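PDB 4DM5: osmotically inducible lipoprotein OsmE from Pseudomonas aeruginosa PAO1, which is of unknown function but, as an osmotically inducible lipoprotein with a BamE-family domain, is probably anchored in the bacterial membrane by a lipid. Local coordinates for residues Gln30-Val33 and Leu34-Gly38; Lys22-Glu25 and Lys26-Gln30. All coordinates share one frame; numbering follows the deposited sequence. Where two conformers were deposited one is given.

Contact 1 of 2, residues Gln30-Val33 and Leu34-Gly38; sequences QQEV and LRIGG
Successive i to i+4 bonds carry helix 30-37 through its turns: L34 N to Q30 O, R35 N to Q31 O, I36 N to E32 O and G37 N to V33 O, the last at 2.9 Å. On the outer side Q31 and R35 pair one turn apart. R35 NH1 donates to Q31 OE1 at 2.9 Å, arriving in the carbonyl plane on a lone pair, although the amide and guanidinium planes stand 75° apart. The bend of the arginine at chi3 (-86°) folds its guanidinium back along the helix, so that Q31 O sits 3.6 Å above the centre of one face of the R35 guanidinium. A water at the guanidinium edge accepts from R35 NH2 at 2.9 Å and donates a weak bond to Q31 OE1, closing a small ring that should restrict rotation of both ends. Further round, E32 CG, turned anti to its own N (chi1 -172°), lies 3.8 Å from I36 CD1, an apolar touch between obliquely set chains. L34 leans its CG against Q30 O. At the C-terminal end of the helix, G38 leaves helical geometry with a positive phi, a conformation readily reached by glycine, and a second water donates to both V33 O and G38 O across the last turn. The helix lies with V33 buried against N54 and Y56 of strand 52-60 and F71 of strand 63-71, while I36 faces D23 and M28 of the preceding loop and L34 meets P40 beyond.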
loop_
_atom_site.group_PDB
_atom_site.type_symbol
_atom_site.label_atom_id
_atom_site.label_comp_id
_atom_site.label_asym_id
_atom_site.label_seq_id
_atom_site.Cartn_x
_atom_site.Cartn_y
_atom_site.Cartn_z
ATOM N N GLN A 30 11.744 -0.314 1.949
ATOM C CA GLN A 30 11.115 -1.350 1.146
ATOM C C GLN A 30 11.278 -2.746 1.675
ATOM O O GLN A 30 10.340 -3.589 1.758
ATOM C CB GLN A 30 11.661 -1.245 -0.295
ATOM C CG GLN A 30 11.101 -0.025 -1.071
ATOM C CD GLN A 30 11.871 0.299 -2.345
ATOM O OE1 GLN A 30 13.038 0.678 -2.336
ATOM N NE2 GLN A 30 11.200 0.134 -3.461
ATOM N N GLN A 31 12.479 -3.064 2.222
ATOM C CA GLN A 31 12.643 -4.399 2.733
ATOM C C GLN A 31 11.853 -4.698 4.012
ATOM O O GLN A 31 11.348 -5.758 4.212
ATOM C CB GLN A 31 14.181 -4.616 3.014
ATOM C CG GLN A 31 14.970 -5.093 1.845
ATOM C CD GLN A 31 16.347 -5.434 2.275
ATOM O OE1 GLN A 31 16.546 -6.232 3.214
ATOM N NE2 GLN A 31 17.311 -4.827 1.638
ATOM N N GLU A 32 11.666 -3.703 4.874
ATOM C CA GLU A 32 10.868 -3.899 6.063
ATOM C C GLU A 32 9.369 -4.092 5.707
ATOM O O GLU A 32 8.695 -4.978 6.200
ATOM C CB GLU A 32 11.006 -2.709 6.948
ATOM C CG GLU A 32 10.305 -3.057 8.249
ATOM C CD GLU A 32 10.891 -2.450 9.490
ATOM O OE1 GLU A 32 11.496 -1.331 9.482
ATOM O OE2 GLU A 32 10.667 -3.130 10.531
ATOM N N VAL A 33 8.912 -3.308 4.709
ATOM C CA VAL A 33 7.570 -3.552 4.313
ATOM C C VAL A 33 7.397 -4.956 3.717
ATOM O O VAL A 33 6.369 -5.590 3.988
ATOM C CB VAL A 33 7.147 -2.490 3.297
ATOM C CG1 VAL A 33 5.786 -2.815 2.632
ATOM C CG2 VAL A 33 7.096 -1.117 3.971
ATOM N N LEU A 34 8.367 -5.436 2.912
ATOM C CA LEU A 34 8.243 -6.796 2.390
ATOM C C LEU A 34 8.134 -7.895 3.505
ATOM O O LEU A 34 7.332 -8.869 3.465
ATOM C CB LEU A 34 9.448 -7.117 1.419
ATOM C CG LEU A 34 9.419 -6.267 0.174
ATOM C CD1 LEU A 34 10.677 -6.357 -0.707
ATOM C CD2 LEU A 34 8.121 -6.682 -0.589
ATOM N N ARG A 35 8.939 -7.699 4.549
ATOM C CA ARG A 35 8.867 -8.596 5.695
ATOM C C ARG A 35 7.567 -8.610 6.459
ATOM O O ARG A 35 7.003 -9.645 6.781
ATOM C CB ARG A 35 10.011 -8.240 6.665
ATOM C CG ARG A 35 11.374 -8.631 6.024
ATOM C CD ARG A 35 12.670 -8.609 6.850
ATOM N NE ARG A 35 13.292 -7.319 6.871
ATOM C CZ ARG A 35 14.301 -6.838 6.189
ATOM N NH1 ARG A 35 14.986 -7.548 5.261
ATOM N NH2 ARG A 35 14.562 -5.538 6.397
ATOM N N ILE A 36 6.979 -7.403 6.597
ATOM C CA ILE A 36 5.764 -7.276 7.355
ATOM C C ILE A 36 4.602 -7.791 6.615
ATOM O O ILE A 36 3.690 -8.454 7.189
ATOM C CB ILE A 36 5.502 -5.758 7.586
ATOM C CG1 ILE A 36 6.459 -5.177 8.698
ATOM C CG2 ILE A 36 4.036 -5.536 8.049
ATOM C CD1 ILE A 36 6.543 -3.644 8.733
ATOM N N GLY A 37 4.556 -7.447 5.330
ATOM C CA GLY A 37 3.316 -7.663 4.518
ATOM C C GLY A 37 3.332 -8.861 3.596
ATOM O O GLY A 37 2.333 -9.239 2.983
ATOM N N GLY A 38 4.534 -9.418 3.389
ATOM C CA GLY A 38 4.647 -10.537 2.412
ATOM C C GLY A 38 4.657 -10.060 0.972
ATOM O O GLY A 38 4.889 -8.813 0.710
HETATM O O HOH W 1 17.044 -4.669 5.218
HETATM O O HOH W 2 4.820 -6.398 1.943
#

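Contact 2 of 2, residues Lys22-Glu25 and Lys26-Gln30; sequences KDVE and KGMSQ
E25 O accepts the bond that closes a type II beta turn, from M28 N at 3.2 Å; the donor stands 35° out of the carbonyl plane and is therefore not aligned with a lone pair. The N-H...O angle of 151° still makes it a reasonable bond, and M28 CB packs against the same oxygen, E25 O, at 3.2 Å. G27 takes the third position of the turn with the positive phi characteristic of a type II turn there. From this corner the selenomethionine M28, modelled in two conformers of which one is described here, doubles back along the incoming chain. In this conformer its chain runs extended through chi1 and chi2, which lays M28 SE alongside the V24 backbone, 3.9 Å from V24 CA and 4.3 Å from V24 CG2. The bend at chi3 (-80°) then carries M28 CE to 3.6 Å from D23 O, so one side chain spans three residues of the other segment by apolar and van der Waals contact. After the turn, S29 is the N-cap of helix 30-37, its OG bonded to E32 N. The loop joins helix 19-22 to helix 30-37 and runs beside the sheet: G27 and M28 make backbone hydrogen bonds with V77 of edge strand 77-81, and V24 touches V69 of strand 63-71 as well as V77.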
loop_
_atom_site.group_PDB
_atom_site.type_symbol
_atom_site.label_atom_id
_atom_site.label_comp_id
_atom_site.label_asym_id
_atom_site.label_seq_id
_atom_site.Cartn_x
_atom_site.Cartn_y
_atom_site.Cartn_z
ATOM N N LYS A 22 -1.578 -2.303 10.438
ATOM C CA LYS A 22 -1.213 -1.988 11.757
ATOM C C LYS A 22 0.266 -1.591 11.909
ATOM O O LYS A 22 0.617 -0.745 12.795
ATOM C CB LYS A 22 -1.498 -3.218 12.598
ATOM C CG LYS A 22 -1.385 -2.890 14.104
ATOM C CD LYS A 22 -1.975 -4.073 14.819
ATOM C CE LYS A 22 -0.993 -5.215 14.771
ATOM N NZ LYS A 22 -0.099 -5.193 15.977
ATOM N N ASP A 23 1.129 -2.190 11.047
ATOM C CA ASP A 23 2.555 -2.109 11.407
ATOM C C ASP A 23 3.404 -1.297 10.436
ATOM O O ASP A 23 4.591 -1.008 10.769
ATOM C CB ASP A 23 3.168 -3.477 11.428
ATOM C CG ASP A 23 2.524 -4.349 12.493
ATOM O OD1 ASP A 23 2.131 -3.854 13.592
ATOM O OD2 ASP A 23 2.441 -5.568 12.198
ATOM N N VAL A 24 2.887 -0.968 9.255
ATOM C CA VAL A 24 3.690 -0.196 8.285
ATOM C C VAL A 24 3.716 1.253 8.680
ATOM O O VAL A 24 2.618 1.848 8.860
ATOM C CB VAL A 24 3.174 -0.379 6.855
ATOM C CG1 VAL A 24 3.791 0.623 5.840
ATOM C CG2 VAL A 24 3.403 -1.794 6.394
ATOM N N GLU A 25 4.870 1.887 8.774
ATOM C CA GLU A 25 4.991 3.250 9.250
ATOM C C GLU A 25 5.660 4.142 8.188
ATOM O O GLU A 25 6.464 3.684 7.366
ATOM C CB GLU A 25 5.966 3.397 10.510
ATOM C CG GLU A 25 5.274 3.114 11.860
ATOM C CD GLU A 25 4.310 4.237 12.378
ATOM O OE1 GLU A 25 4.446 5.494 12.132
ATOM O OE2 GLU A 25 3.292 3.825 13.050
ATOM N N LYS A 26 5.375 5.476 8.162
ATOM C CA LYS A 26 6.081 6.434 7.360
ATOM C C LYS A 26 7.605 6.319 7.582
ATOM O O LYS A 26 8.023 6.165 8.718
ATOM C CB LYS A 26 5.551 7.841 7.748
ATOM C CG LYS A 26 6.128 8.930 6.899
ATOM C CD LYS A 26 5.460 10.302 7.257
ATOM C CE LYS A 26 5.740 11.412 6.251
ATOM N NZ LYS A 26 6.027 10.932 4.869
ATOM N N GLY A 27 8.383 6.347 6.535
ATOM C CA GLY A 27 9.810 6.339 6.621
ATOM C C GLY A 27 10.416 4.949 6.507
ATOM O O GLY A 27 11.648 4.872 6.473
HETATM N N MSE A 28 9.552 3.908 6.534
HETATM C CA MSE A 28 9.997 2.471 6.531
HETATM C C MSE A 28 10.603 2.151 5.164
HETATM O O MSE A 28 10.147 2.600 4.107
HETATM C CB MSE A 28 8.792 1.575 6.849
HETATM C CG MSE A 28 9.032 0.042 6.889
HETATM SE SE MSE A 28 7.469 -0.926 7.667
HETATM C CE MSE A 28 7.913 -0.552 9.533
ATOM N N SER A 29 11.630 1.316 5.152
ATOM C CA SER A 29 12.269 0.838 3.965
ATOM C C SER A 29 11.460 -0.230 3.247
ATOM O O SER A 29 10.550 -0.825 3.796
ATOM C CB SER A 29 13.647 0.185 4.285
ATOM O OG SER A 29 13.433 -0.985 4.988
ATOM N N GLN A 30 11.744 -0.314 1.949
ATOM C CA GLN A 30 11.115 -1.350 1.146
ATOM C C GLN A 30 11.278 -2.746 1.675
ATOM O O GLN A 30 10.340 -3.589 1.758
ATOM C CB GLN A 30 11.661 -1.245 -0.295
ATOM C CG GLN A 30 11.101 -0.025 -1.071
ATOM C CD GLN A 30 11.871 0.299 -2.345
ATOM O OE1 GLN A 30 13.038 0.678 -2.336
ATOM N NE2 GLN A 30 11.200 0.134 -3.461
#

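How the contacts relate
Contact 2 comes first along the chain and leads straight into contact 1, the two sharing Q30 with their centres about 8 Å apart. The loop of residues 22-30 thus delivers the chain from helix 19-22 into helix 30-37 and then lies against that helix: I36 CG2 meets V24 CG2 at 4.1 Å, and in the M28 conformer described V33 CG2 packs on M28 CG at 3.7 Å. Both contacts lie on the same side of the chain's centre and within the BamE domain. Together they pack against the four-stranded antiparallel sheet, the loop meeting strands 63-71 and 77-81 and the helix meeting strands 52-60 and 63-71.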